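Local coordinates for protein family 88 glycosyl hydrolase (Bacteroides thetaiotaomicron, PDB 5NOA) that probably hydrolyses unsaturated uronic-acid-containing sugars, as expected of family 88, and is linked to arabinogalactan breakdown by gut bacteria, at residues N41-Q45 against Y61-N65; W90-D96 against H135-R139; M144-M148 against L180-K184; Q268-W274 against K319-Y323. One frame throughout, in Å; residues are numbered along the deposited sequence.

How the contacts relate
All four contacts lie in one helix-rich domain, consistent with the alpha/alpha barrel of the six-hairpin clan. Contact 1 is the most central, about 14 Å from the chain's centre, and joins the consecutive helices 29-47 and 56-72. Contacts 2 and 3 share helix 135-149: residues 135-139 meet a loop, while residues 144-148 meet helix 180-196. Their centres are about 16 Å apart and their nearest atoms about 5 Å, without touching. Contact 4 lies on the other side of the chain's centre from contacts 2 and 3, with its own centre about 39 Å from that of contact 2 and 38 Å from that of contact 3. None of the contacts can be assigned to the active site, so they are related here through the fold.

Contact 1 of 4, residues N41-Q45 against Y61-N65; sequences NGYWQ and YHTGN
Both segments are alpha-helical: 41-45 lies on helix 29-47 and 61-65 on helix 56-72, the next helix along the chain. The short axes approach to 12.1 Å, with 136° between their N-to-C directions (signed crossing angle -136°), so the two segments run roughly antiparallel but strongly splayed. In register, Asn41 faces Asn65 with CA atoms 7.3 Å apart, and Trp44 faces Tyr61 at 9.5 Å. Large and polar side chains span this gap. Asn41, Trp44, Tyr61 and Asn65 all have chi1 in t and point across. The five-membered ring of Trp44 stacks face to face on Tyr61, centroids 4.1 Å apart and planes at 28°, with Trp44 CD1 3.4 Å from Tyr61 CE1. At the edge of the phenol ring, Tyr61 OH donates to Asn41 OD1 (2.6 Å) and accepts from Gln45 NE2 (2.9 Å), Gln45 reaching in with chi1 m and chi2 t. Asn41 ND2 donates to Asn65 OD1 at 2.8 Å, and Asn65 ND2 is held by Tyr77 and Ser81. Within this pair of consecutive helices, probably neighbours in an alpha/alpha barrel, a buried polar network beside an aromatic stack makes the packing directional, since each amide must present the correct end to its partner.

Contact 2 of 4, residues W90-D96 against H135-R139; sequences WKGAKSD and HKIAR
In this helical domain, probably an alpha/alpha barrel, the loop 90-96 wraps past the N-terminal part of helix 135-149. Trp90 is in the left-handed helical region (phi/psi 61/31); Lys91 is extended. CA atoms pair Trp90 with Lys136 (5.6 Å) and Lys91 with Arg139 (5.7 Å). His135, chi1 p, turns its edge to the face of the Trp90 five-membered ring, centroids 4.8 Å apart, planes at 87°; a water lies within hydrogen-bonding distance of His135 O, Trp90 O and Arg139 N. Lys136 CG sits 3.5 Å from the centroid of the Trp90 six-membered ring, a CH-pi contact, while its NZ is hydrogen-bonded to Glu131 O. Another water lies within hydrogen-bonding distance of both Lys136 O and Trp90 O. Arg139 (chi1 t, chi2 p, chi3 t) reaches along the loop. Arg139 NE donates to a water that also meets Gly92 N and Ala93 O. Arg139 NH1 is salt-bridged to Glu142 and also to Asp96 OD1 at 3.1 Å, where the hydrogen bond is weak. Arg139 NH2 donates to Ala93 O at 2.9 Å and Ser95 O at 2.8 Å.

Contact 3 of 4, residues M144-M148 against L180-K184; sequences MEYQM and LYLEK
Met148 lays its terminal methyl over the face of Tyr181, CE 3.6 Å from the ring centroid and 14° off the normal, a CH-pi contact. Its sulfur follows obliquely, SD 4.3 Å from the same centroid, completing a Met-aromatic contact. The Met148 side chain adopts chi1 m, chi2 t and chi3 m, which carries CE to within 3.5 Å of Tyr181 CE1. Both segments are helical, 144-148 near the end of helix 135-149 and 180-184 at the start of helix 180-196. Their short axes come within 10.7 Å and cross at 57°, and they are closest at Met148 and Lys184, whose CA atoms are 6.6 Å apart. Met148 CB also packs on Leu180 CD2 at 3.7 Å, and its CG lies 3.7 Å from Lys184 CG. Near the ring edge, Met144 CB is 3.8 Å from Tyr181 CE1. Tyr181, chi1 m, extends across so that its OH donates to Glu145 OE2 at 2.7 Å; that carboxylate is also salt-bridged to Arg141. A water 2.9 Å from Lys184 NZ bonds weakly to Met148 O, while the ammonium pairs with Glu187. Helices 135-149 and 180-196 thus pack obliquely in what is probably an alpha/alpha barrel. Thioether and methyl hold the Tyr181 face by dispersion, and the Glu145 hydrogen bond fixes the position of its hydroxyl.

Contact 4 of 4, residues Q268-W274 against K319-Y323; sequences QQPEGYW and KAWKY
Direct packing brings the loop 268-274 onto helix 310-328, nearest at Gly272 and Ala320, whose CA atoms are 4.5 Å apart. Gly272 (phi/psi 105/-18) is required here: a CB would clash with Lys319 O. The close approach allows a CA-H...O contact of 3.4 Å from Ala320 CA to Gly272 O. Among the aromatics, Tyr273 (chi1 p) sets its edge toward the face of Tyr323 (chi1 t), centroids 5.4 Å apart and planes at 65°, with Tyr273 CB 3.9 Å from the Tyr323 ring centroid. Trp274 CZ3 touches Ala320 CB at 3.9 Å. One water joins Glu271 O to Lys319 O, 2.8 Å from each, and two others connect Lys319 NZ with Gln268 OE1. Gln268 NE2 donates to Gly272 O (2.9 Å) and also to Val316 O of helix 310-328. A type I turn from Gln269 to Gly272, closed by Gly272 N to Gln269 O (2.9 Å), followed by the Gln269 N to Tyr273 O bond (2.8 Å) with glycine at the bulge position, fits the classic type I turn plus G1 beta bulge.

Contact 1 of 4, residues N41-Q45 against Y61-N65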
loop_
_atom_site.group_PDB
_atom_site.type_symbol
_atom_site.label_atom_id
_atom_site.label_comp_id
_atom_site.label_asym_id
_atom_site.label_seq_id
_atom_site.Cartn_x
_atom_site.Cartn_y
_atom_site.Cartn_z
ATOM N N ASN A 41 15.273 -7.790 0.957
ATOM C CA ASN A 41 14.348 -8.869 1.228
ATOM C C ASN A 41 15.039 -9.999 1.964
ATOM O O ASN A 41 14.476 -10.618 2.869
ATOM C CB ASN A 41 13.649 -9.318 -0.037
ATOM C CG ASN A 41 12.255 -9.847 0.201
ATOM O OD1 ASN A 41 11.661 -9.512 1.216
ATOM N ND2 ASN A 41 11.715 -10.632 -0.713
ATOM N N GLY A 42 16.292 -10.259 1.604
ATOM C CA GLY A 42 17.093 -11.237 2.328
ATOM C C GLY A 42 17.303 -10.862 3.780
ATOM O O GLY A 42 17.204 -11.729 4.679
ATOM N N TYR A 43 17.617 -9.588 4.039
ATOM C CA TYR A 43 17.798 -9.109 5.415
ATOM C C TYR A 43 16.509 -9.389 6.205
ATOM O O TYR A 43 16.548 -9.882 7.341
ATOM C CB TYR A 43 18.172 -7.628 5.415
ATOM C CG TYR A 43 18.273 -7.038 6.778
ATOM C CD1 TYR A 43 19.438 -7.095 7.514
ATOM C CD2 TYR A 43 17.175 -6.434 7.358
ATOM C CE1 TYR A 43 19.513 -6.529 8.779
ATOM C CE2 TYR A 43 17.226 -5.884 8.622
ATOM C CZ TYR A 43 18.394 -5.942 9.332
ATOM O OH TYR A 43 18.431 -5.396 10.576
ATOM N N TRP A 44 15.387 -9.008 5.609
ATOM C CA TRP A 44 14.130 -9.159 6.327
ATOM C C TRP A 44 13.864 -10.640 6.645
ATOM O O TRP A 44 13.546 -11.023 7.778
ATOM C CB TRP A 44 12.971 -8.557 5.562
ATOM C CG TRP A 44 11.743 -8.686 6.320
ATOM C CD1 TRP A 44 10.809 -9.690 6.191
ATOM C CD2 TRP A 44 11.329 -7.893 7.397
ATOM N NE1 TRP A 44 9.839 -9.553 7.112
ATOM C CE2 TRP A 44 10.091 -8.439 7.860
ATOM C CE3 TRP A 44 11.841 -6.769 8.020
ATOM C CZ2 TRP A 44 9.418 -7.928 8.959
ATOM C CZ3 TRP A 44 11.095 -6.212 9.104
ATOM C CH2 TRP A 44 9.915 -6.806 9.536
ATOM N N GLN A 45 13.982 -11.482 5.633
ATOM C CA GLN A 45 13.642 -12.903 5.827
ATOM C C GLN A 45 14.610 -13.621 6.778
ATOM O O GLN A 45 14.190 -14.444 7.589
ATOM C CB GLN A 45 13.505 -13.612 4.493
ATOM C CG GLN A 45 12.315 -13.092 3.713
ATOM C CD GLN A 45 12.093 -13.714 2.350
ATOM O OE1 GLN A 45 12.840 -14.596 1.914
ATOM N NE2 GLN A 45 11.068 -13.236 1.645
ATOM N N TYR A 61 3.870 -6.395 4.307
ATOM C CA TYR A 61 5.159 -6.946 3.919
ATOM C C TYR A 61 4.965 -7.963 2.796
ATOM O O TYR A 61 5.681 -7.926 1.789
ATOM C CB TYR A 61 5.920 -7.586 5.110
ATOM C CG TYR A 61 7.041 -8.428 4.583
ATOM C CD1 TYR A 61 8.204 -7.862 4.076
ATOM C CD2 TYR A 61 6.879 -9.796 4.414
ATOM C CE1 TYR A 61 9.176 -8.632 3.443
ATOM C CE2 TYR A 61 7.845 -10.557 3.803
ATOM C CZ TYR A 61 8.980 -9.982 3.304
ATOM O OH TYR A 61 9.913 -10.780 2.657
ATOM N N HIS A 62 4.016 -8.881 2.960
ATOM C CA HIS A 62 3.839 -9.937 1.975
ATOM C C HIS A 62 3.442 -9.412 0.610
ATOM O O HIS A 62 3.830 -10.001 -0.400
ATOM C CB HIS A 62 2.914 -11.042 2.501
ATOM C CG HIS A 62 3.625 -11.943 3.450
ATOM N ND1 HIS A 62 4.455 -12.957 3.005
ATOM C CD2 HIS A 62 3.746 -11.884 4.804
ATOM C CE1 HIS A 62 5.046 -13.483 4.063
ATOM N NE2 HIS A 62 4.635 -12.866 5.164
ATOM N N THR A 63 2.719 -8.288 0.554
ATOM C CA THR A 63 2.437 -7.700 -0.741
ATOM C C THR A 63 3.741 -7.291 -1.444
ATOM O O THR A 63 3.853 -7.416 -2.672
ATOM C CB THR A 63 1.402 -6.573 -0.734
ATOM O OG1 THR A 63 1.922 -5.386 -0.117
ATOM C CG2 THR A 63 0.135 -6.970 -0.105
ATOM N N GLY A 64 4.705 -6.802 -0.684
ATOM C CA GLY A 64 5.995 -6.474 -1.229
ATOM C C GLY A 64 6.833 -7.684 -1.597
ATOM O O GLY A 64 7.549 -7.689 -2.613
ATOM N N ASN A 65 6.812 -8.710 -0.749
ATOM C CA ASN A 65 7.519 -9.951 -1.063
ATOM C C ASN A 65 6.993 -10.575 -2.364
ATOM O O ASN A 65 7.778 -11.029 -3.195
ATOM C CB ASN A 65 7.394 -10.929 0.092
ATOM C CG ASN A 65 8.187 -12.198 -0.154
ATOM O OD1 ASN A 65 9.381 -12.133 -0.443
ATOM N ND2 ASN A 65 7.527 -13.353 -0.060
#

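Contact 2 of 4, residues W90-D96 against H135-R139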
loop_
_atom_site.group_PDB
_atom_site.type_symbol
_atom_site.label_atom_id
_atom_site.label_comp_id
_atom_site.label_asym_id
_atom_site.label_seq_id
_atom_site.Cartn_x
_atom_site.Cartn_y
_atom_site.Cartn_z
ATOM N N TRP A 90 -4.731 -19.782 5.568
ATOM C CA TRP A 90 -5.413 -19.165 4.438
ATOM C C TRP A 90 -6.634 -18.332 4.882
ATOM O O TRP A 90 -7.615 -18.217 4.153
ATOM C CB TRP A 90 -5.765 -20.184 3.323
ATOM C CG TRP A 90 -4.549 -20.950 2.908
ATOM C CD1 TRP A 90 -4.070 -22.101 3.462
ATOM C CD2 TRP A 90 -3.639 -20.607 1.869
ATOM N NE1 TRP A 90 -2.919 -22.485 2.839
ATOM C CE2 TRP A 90 -2.637 -21.598 1.833
ATOM C CE3 TRP A 90 -3.586 -19.566 0.930
ATOM C CZ2 TRP A 90 -1.582 -21.573 0.906
ATOM C CZ3 TRP A 90 -2.551 -19.563 0.020
ATOM C CH2 TRP A 90 -1.565 -20.545 0.012
ATOM N N LYS A 91 -6.544 -17.768 6.094
ATOM C CA LYS A 91 -7.600 -16.939 6.678
ATOM C C LYS A 91 -7.019 -15.641 7.186
ATOM O O LYS A 91 -5.799 -15.539 7.426
ATOM C CB LYS A 91 -8.284 -17.667 7.851
ATOM C CG LYS A 91 -9.025 -18.929 7.482
ATOM C CD LYS A 91 -9.615 -19.612 8.707
ATOM C CE LYS A 91 -10.355 -20.849 8.285
ATOM N NZ LYS A 91 -10.971 -21.473 9.465
ATOM N N GLY A 92 -7.887 -14.656 7.360
ATOM C CA GLY A 92 -7.602 -13.471 8.161
ATOM C C GLY A 92 -8.064 -13.748 9.575
ATOM O O GLY A 92 -7.695 -14.746 10.181
ATOM N N ALA A 93 -8.897 -12.868 10.122
ATOM C CA ALA A 93 -9.508 -13.146 11.433
ATOM C C ALA A 93 -10.348 -14.424 11.339
ATOM O O ALA A 93 -10.953 -14.686 10.322
ATOM C CB ALA A 93 -10.320 -11.942 11.833
ATOM N N LYS A 94 -10.368 -15.235 12.395
ATOM C CA LYS A 94 -10.850 -16.615 12.300
ATOM C C LYS A 94 -12.298 -16.874 12.662
ATOM O O LYS A 94 -12.767 -17.994 12.468
ATOM C CB LYS A 94 -9.919 -17.537 13.109
ATOM C CG LYS A 94 -8.472 -17.519 12.664
ATOM C CD LYS A 94 -7.604 -18.327 13.605
ATOM C CE LYS A 94 -6.082 -18.350 13.284
ATOM N NZ LYS A 94 -5.844 -18.924 12.002
ATOM N N SER A 95 -13.027 -15.887 13.206
ATOM C CA SER A 95 -14.365 -16.199 13.737
ATOM C C SER A 95 -15.301 -16.705 12.650
ATOM O O SER A 95 -15.370 -16.135 11.567
ATOM C CB SER A 95 -14.988 -14.962 14.315
ATOM O OG SER A 95 -16.342 -15.188 14.642
ATOM N N ASP A 96 -16.091 -17.728 12.988
ATOM C CA ASP A 96 -17.206 -18.196 12.145
ATOM C C ASP A 96 -18.592 -17.682 12.606
ATOM O O ASP A 96 -19.642 -18.087 12.040
ATOM C CB ASP A 96 -17.183 -19.719 12.036
ATOM C CG ASP A 96 -16.045 -20.217 11.143
ATOM O OD1 ASP A 96 -15.650 -19.522 10.204
ATOM O OD2 ASP A 96 -15.539 -21.333 11.372
ATOM N N HIS A 135 -9.042 -24.109 -1.700
ATOM C CA HIS A 135 -8.934 -23.743 -0.288
ATOM C C HIS A 135 -8.175 -22.439 -0.091
ATOM O O HIS A 135 -8.377 -21.772 0.911
ATOM C CB HIS A 135 -8.285 -24.844 0.558
ATOM C CG HIS A 135 -6.801 -24.977 0.396
ATOM N ND1 HIS A 135 -6.222 -25.735 -0.604
ATOM C CD2 HIS A 135 -5.772 -24.447 1.109
ATOM C CE1 HIS A 135 -4.904 -25.678 -0.495
ATOM N NE2 HIS A 135 -4.604 -24.909 0.534
ATOM N N LYS A 136 -7.310 -22.068 -1.023
ATOM C CA LYS A 136 -6.493 -20.877 -0.815
ATOM C C LYS A 136 -7.306 -19.589 -0.733
ATOM O O LYS A 136 -6.910 -18.661 -0.026
ATOM C CB LYS A 136 -5.446 -20.806 -1.926
ATOM C CG LYS A 136 -4.423 -21.923 -1.803
ATOM C CD LYS A 136 -3.374 -21.908 -2.912
ATOM C CE LYS A 136 -2.414 -23.074 -2.775
ATOM N NZ LYS A 136 -1.505 -23.216 -3.937
ATOM N N ILE A 137 -8.406 -19.532 -1.487
ATOM C CA ILE A 137 -9.259 -18.361 -1.548
ATOM C C ILE A 137 -10.652 -18.594 -0.955
ATOM O O ILE A 137 -11.520 -17.733 -1.023
ATOM C CB ILE A 137 -9.368 -17.780 -2.964
ATOM C CG1 ILE A 137 -9.965 -18.775 -3.936
ATOM C CG2 ILE A 137 -8.010 -17.270 -3.410
ATOM C CD1 ILE A 137 -10.311 -18.159 -5.261
ATOM N N ALA A 138 -10.866 -19.748 -0.332
ATOM C CA ALA A 138 -12.191 -20.059 0.229
ATOM C C ALA A 138 -12.619 -19.021 1.257
ATOM O O ALA A 138 -13.749 -18.524 1.217
ATOM C CB ALA A 138 -12.180 -21.470 0.793
ATOM N N ARG A 139 -11.732 -18.751 2.204
ATOM C CA ARG A 139 -12.063 -17.790 3.234
ATOM C C ARG A 139 -12.212 -16.394 2.627
ATOM O O ARG A 139 -13.127 -15.655 2.993
ATOM C CB ARG A 139 -11.068 -17.790 4.373
ATOM C CG ARG A 139 -11.409 -16.781 5.462
ATOM C CD ARG A 139 -12.658 -17.113 6.186
ATOM N NE ARG A 139 -12.718 -16.368 7.420
ATOM C CZ ARG A 139 -13.603 -16.553 8.391
ATOM N NH1 ARG A 139 -14.612 -17.395 8.253
ATOM N NH2 ARG A 139 -13.504 -15.888 9.527
HETATM O O HOH W 1 -8.565 -17.170 1.647
HETATM O O HOH W 2 -9.249 -20.184 2.908
HETATM O O HOH W 3 -10.794 -14.160 7.651
#

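Contact 3 of 4, residues M144-M148 against L180-K184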
loop_
_atom_site.group_PDB
_atom_site.type_symbol
_atom_site.label_atom_id
_atom_site.label_comp_id
_atom_site.label_asym_id
_atom_site.label_seq_id
_atom_site.Cartn_x
_atom_site.Cartn_y
_atom_site.Cartn_z
ATOM N N MET A 144 -15.596 -11.838 1.748
ATOM C CA MET A 144 -15.949 -10.686 0.916
ATOM C C MET A 144 -17.355 -10.785 0.333
ATOM O O MET A 144 -18.055 -9.791 0.224
ATOM C CB MET A 144 -14.924 -10.473 -0.208
ATOM C CG MET A 144 -13.486 -10.230 0.246
ATOM S SD MET A 144 -13.266 -9.113 1.666
ATOM C CE MET A 144 -13.927 -7.575 1.031
ATOM N N GLU A 145 -17.773 -11.999 -0.014
ATOM C CA GLU A 145 -19.118 -12.204 -0.535
ATOM C C GLU A 145 -20.183 -11.960 0.540
ATOM O O GLU A 145 -21.224 -11.382 0.236
ATOM C CB GLU A 145 -19.221 -13.529 -1.272
ATOM C CG GLU A 145 -18.332 -13.486 -2.525
ATOM C CD GLU A 145 -17.938 -14.809 -3.167
ATOM O OE1 GLU A 145 -18.571 -15.857 -2.869
ATOM O OE2 GLU A 145 -16.970 -14.806 -3.997
ATOM N N TYR A 146 -19.924 -12.340 1.801
ATOM C CA TYR A 146 -20.829 -11.946 2.864
ATOM C C TYR A 146 -20.849 -10.420 3.008
ATOM O O TYR A 146 -21.903 -9.784 3.055
ATOM C CB TYR A 146 -20.441 -12.582 4.203
ATOM C CG TYR A 146 -21.311 -12.036 5.315
ATOM C CD1 TYR A 146 -22.646 -12.439 5.436
ATOM C CD2 TYR A 146 -20.832 -11.082 6.204
ATOM C CE1 TYR A 146 -23.459 -11.881 6.407
ATOM C CE2 TYR A 146 -21.634 -10.554 7.191
ATOM C CZ TYR A 146 -22.945 -10.944 7.295
ATOM O OH TYR A 146 -23.752 -10.413 8.272
ATOM N N GLN A 147 -19.680 -9.799 3.065
ATOM C CA GLN A 147 -19.618 -8.349 3.180
ATOM C C GLN A 147 -20.428 -7.663 2.092
ATOM O O GLN A 147 -21.208 -6.751 2.358
ATOM C CB GLN A 147 -18.178 -7.886 3.151
ATOM C CG GLN A 147 -17.975 -6.409 3.367
ATOM C CD GLN A 147 -16.522 -6.075 3.554
ATOM O OE1 GLN A 147 -15.796 -6.804 4.222
ATOM N NE2 GLN A 147 -16.112 -4.947 2.998
ATOM N N MET A 148 -20.261 -8.108 0.850
ATOM C CA MET A 148 -20.958 -7.474 -0.267
ATOM C C MET A 148 -22.480 -7.669 -0.212
ATOM O O MET A 148 -23.217 -6.881 -0.785
ATOM C CB MET A 148 -20.413 -7.961 -1.610
ATOM C CG MET A 148 -18.980 -7.529 -1.846
ATOM S SD MET A 148 -18.380 -7.943 -3.495
ATOM C CE MET A 148 -18.394 -9.728 -3.496
ATOM N N LEU A 180 -20.097 -8.337 -9.044
ATOM C CA LEU A 180 -20.382 -7.652 -7.808
ATOM C C LEU A 180 -19.112 -7.099 -7.158
ATOM O O LEU A 180 -19.168 -6.047 -6.547
ATOM C CB LEU A 180 -21.166 -8.557 -6.856
ATOM C CG LEU A 180 -21.688 -7.889 -5.601
ATOM C CD1 LEU A 180 -22.727 -6.808 -5.923
ATOM C CD2 LEU A 180 -22.285 -8.943 -4.686
ATOM N N TYR A 181 -17.986 -7.806 -7.291
ATOM C CA TYR A 181 -16.718 -7.274 -6.741
ATOM C C TYR A 181 -16.398 -5.882 -7.262
ATOM O O TYR A 181 -15.910 -5.043 -6.514
ATOM C CB TYR A 181 -15.555 -8.224 -7.035
ATOM C CG TYR A 181 -15.500 -9.447 -6.155
ATOM C CD1 TYR A 181 -15.048 -9.347 -4.856
ATOM C CD2 TYR A 181 -15.891 -10.709 -6.614
ATOM C CE1 TYR A 181 -14.997 -10.460 -4.031
ATOM C CE2 TYR A 181 -15.843 -11.808 -5.789
ATOM C CZ TYR A 181 -15.387 -11.673 -4.500
ATOM O OH TYR A 181 -15.300 -12.749 -3.660
ATOM N N LEU A 182 -16.658 -5.654 -8.544
ATOM C CA LEU A 182 -16.334 -4.361 -9.132
ATOM C C LEU A 182 -17.363 -3.286 -8.840
ATOM O O LEU A 182 -17.031 -2.107 -8.732
ATOM C CB LEU A 182 -16.033 -4.512 -10.633
ATOM C CG LEU A 182 -14.932 -5.520 -10.971
ATOM C CD1 LEU A 182 -14.702 -5.551 -12.483
ATOM C CD2 LEU A 182 -13.650 -5.240 -10.221
ATOM N N GLU A 183 -18.608 -3.699 -8.662
ATOM C CA GLU A 183 -19.630 -2.775 -8.220
ATOM C C GLU A 183 -19.379 -2.287 -6.792
ATOM O O GLU A 183 -19.476 -1.085 -6.476
ATOM C CB GLU A 183 -21.002 -3.411 -8.315
ATOM C CG GLU A 183 -22.145 -2.582 -7.777
ATOM C CD GLU A 183 -22.268 -1.204 -8.388
ATOM O OE1 GLU A 183 -22.082 -1.051 -9.647
ATOM O OE2 GLU A 183 -22.578 -0.274 -7.569
ATOM N N LYS A 184 -19.046 -3.219 -5.924
ATOM C CA LYS A 184 -18.767 -2.887 -4.528
ATOM C C LYS A 184 -17.445 -2.167 -4.332
ATOM O O LYS A 184 -17.353 -1.331 -3.430
ATOM C CB LYS A 184 -18.924 -4.146 -3.673
ATOM C CG LYS A 184 -20.385 -4.598 -3.567
ATOM C CD LYS A 184 -21.164 -3.751 -2.575
ATOM C CE LYS A 184 -22.628 -4.142 -2.501
ATOM N NZ LYS A 184 -23.334 -3.353 -1.464
HETATM O O HOH W 4 -25.807 -4.604 -0.777
#

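Contact 4 of 4, residues Q268-W274 against K319-Y323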
loop_
_atom_site.group_PDB
_atom_site.type_symbol
_atom_site.label_atom_id
_atom_site.label_comp_id
_atom_site.label_asym_id
_atom_site.label_seq_id
_atom_site.Cartn_x
_atom_site.Cartn_y
_atom_site.Cartn_z
ATOM N N GLN A 268 6.264 17.308 -2.442
ATOM C CA GLN A 268 7.519 16.635 -2.113
ATOM C C GLN A 268 8.481 17.630 -1.494
ATOM O O GLN A 268 8.564 18.772 -1.948
ATOM C CB GLN A 268 8.129 16.035 -3.388
ATOM C CG GLN A 268 9.388 15.222 -3.169
ATOM C CD GLN A 268 9.958 14.702 -4.488
ATOM O OE1 GLN A 268 9.985 15.411 -5.477
ATOM N NE2 GLN A 268 10.434 13.472 -4.490
ATOM N N GLN A 269 9.219 17.219 -0.464
ATOM C CA GLN A 269 10.211 18.128 0.064
ATOM C C GLN A 269 11.370 18.280 -0.923
ATOM O O GLN A 269 11.638 17.392 -1.742
ATOM C CB GLN A 269 10.788 17.641 1.387
ATOM C CG GLN A 269 9.761 17.525 2.492
ATOM C CD GLN A 269 9.098 18.851 2.789
ATOM O OE1 GLN A 269 9.761 19.873 2.849
ATOM N NE2 GLN A 269 7.788 18.861 2.859
ATOM N N PRO A 270 12.065 19.400 -0.842
ATOM C CA PRO A 270 13.287 19.545 -1.663
ATOM C C PRO A 270 14.291 18.345 -1.572
ATOM O O PRO A 270 14.981 17.998 -2.546
ATOM C CB PRO A 270 13.864 20.853 -1.137
ATOM C CG PRO A 270 12.658 21.624 -0.630
ATOM C CD PRO A 270 11.785 20.610 -0.032
ATOM N N GLU A 271 14.357 17.722 -0.404
ATOM C CA GLU A 271 15.255 16.603 -0.128
ATOM C C GLU A 271 14.768 15.267 -0.727
ATOM O O GLU A 271 15.486 14.272 -0.667
ATOM C CB GLU A 271 15.364 16.420 1.388
ATOM C CG GLU A 271 16.092 17.551 2.056
ATOM C CD GLU A 271 15.209 18.702 2.525
ATOM O OE1 GLU A 271 13.965 18.767 2.269
ATOM O OE2 GLU A 271 15.812 19.557 3.186
ATOM N N GLY A 272 13.549 15.225 -1.262
ATOM C CA GLY A 272 13.050 14.045 -1.986
ATOM C C GLY A 272 12.041 13.172 -1.264
ATOM O O GLY A 272 11.330 12.410 -1.896
ATOM N N TYR A 273 11.975 13.319 0.043
ATOM C CA TYR A 273 10.976 12.638 0.858
ATOM C C TYR A 273 9.732 13.485 1.041
ATOM O O TYR A 273 9.726 14.678 0.709
ATOM C CB TYR A 273 11.588 12.191 2.195
ATOM C CG TYR A 273 12.199 13.271 3.031
ATOM C CD1 TYR A 273 11.415 14.149 3.764
ATOM C CD2 TYR A 273 13.565 13.430 3.101
ATOM C CE1 TYR A 273 11.988 15.132 4.554
ATOM C CE2 TYR A 273 14.131 14.416 3.867
ATOM C CZ TYR A 273 13.332 15.268 4.611
ATOM O OH TYR A 273 13.861 16.257 5.403
ATOM N N TRP A 274 8.716 12.862 1.627
ATOM C CA TRP A 274 7.542 13.527 2.126
ATOM C C TRP A 274 7.546 13.445 3.641
ATOM O O TRP A 274 7.821 12.400 4.201
ATOM C CB TRP A 274 6.278 12.898 1.580
ATOM C CG TRP A 274 6.000 13.252 0.147
ATOM C CD1 TRP A 274 5.080 14.135 -0.293
ATOM C CD2 TRP A 274 6.592 12.672 -1.027
ATOM N NE1 TRP A 274 5.054 14.157 -1.665
ATOM C CE2 TRP A 274 5.959 13.255 -2.134
ATOM C CE3 TRP A 274 7.556 11.702 -1.250
ATOM C CZ2 TRP A 274 6.289 12.916 -3.425
ATOM C CZ3 TRP A 274 7.875 11.361 -2.543
ATOM C CH2 TRP A 274 7.228 11.949 -3.598
ATOM N N LYS A 319 14.094 12.069 -7.442
ATOM C CA LYS A 319 14.480 12.632 -6.148
ATOM C C LYS A 319 14.068 11.694 -5.023
ATOM O O LYS A 319 14.783 11.562 -4.028
ATOM C CB LYS A 319 13.871 14.016 -5.950
ATOM C CG LYS A 319 14.530 15.113 -6.734
ATOM C CD LYS A 319 13.985 16.484 -6.351
ATOM C CE LYS A 319 12.752 16.799 -7.140
ATOM N NZ LYS A 319 12.329 18.190 -6.850
ATOM N N ALA A 320 12.892 11.074 -5.149
ATOM C CA ALA A 320 12.423 10.136 -4.126
ATOM C C ALA A 320 13.295 8.895 -4.026
ATOM O O ALA A 320 13.649 8.462 -2.927
ATOM C CB ALA A 320 10.980 9.783 -4.366
ATOM N N TRP A 321 13.639 8.339 -5.183
ATOM C CA TRP A 321 14.509 7.155 -5.179
ATOM C C TRP A 321 15.885 7.483 -4.644
ATOM O O TRP A 321 16.513 6.672 -3.977
ATOM C CB TRP A 321 14.597 6.498 -6.565
ATOM C CG TRP A 321 15.490 5.310 -6.504
ATOM C CD1 TRP A 321 16.767 5.242 -6.942
ATOM C CD2 TRP A 321 15.211 4.077 -5.849
ATOM N NE1 TRP A 321 17.307 4.010 -6.627
ATOM C CE2 TRP A 321 16.368 3.283 -5.951
ATOM C CE3 TRP A 321 14.078 3.554 -5.186
ATOM C CZ2 TRP A 321 16.432 2.012 -5.400
ATOM C CZ3 TRP A 321 14.154 2.296 -4.646
ATOM C CH2 TRP A 321 15.323 1.540 -4.769
ATOM N N LYS A 322 16.376 8.684 -4.944
ATOM C CA LYS A 322 17.607 9.118 -4.372
ATOM C C LYS A 322 17.571 9.078 -2.818
ATOM O O LYS A 322 18.465 8.544 -2.171
ATOM C CB LYS A 322 17.933 10.481 -4.924
ATOM C CG LYS A 322 19.115 11.108 -4.272
ATOM C CD LYS A 322 19.480 12.387 -5.005
ATOM C CE LYS A 322 20.525 13.178 -4.258
ATOM N NZ LYS A 322 21.824 12.520 -4.436
ATOM N N TYR A 323 16.506 9.608 -2.236
ATOM C CA TYR A 323 16.326 9.511 -0.802
ATOM C C TYR A 323 16.274 8.051 -0.350
ATOM O O TYR A 323 16.927 7.669 0.631
ATOM C CB TYR A 323 15.045 10.268 -0.378
ATOM C CG TYR A 323 14.600 9.828 1.002
ATOM C CD1 TYR A 323 15.245 10.267 2.152
ATOM C CD2 TYR A 323 13.605 8.879 1.151
ATOM C CE1 TYR A 323 14.902 9.796 3.396
ATOM C CE2 TYR A 323 13.238 8.420 2.400
ATOM C CZ TYR A 323 13.907 8.867 3.526
ATOM O OH TYR A 323 13.614 8.412 4.801
HETATM O O HOH W 5 9.873 17.897 -6.412
HETATM O O HOH W 6 11.127 18.304 -4.403
HETATM O O HOH W 7 16.724 13.328 -3.025
#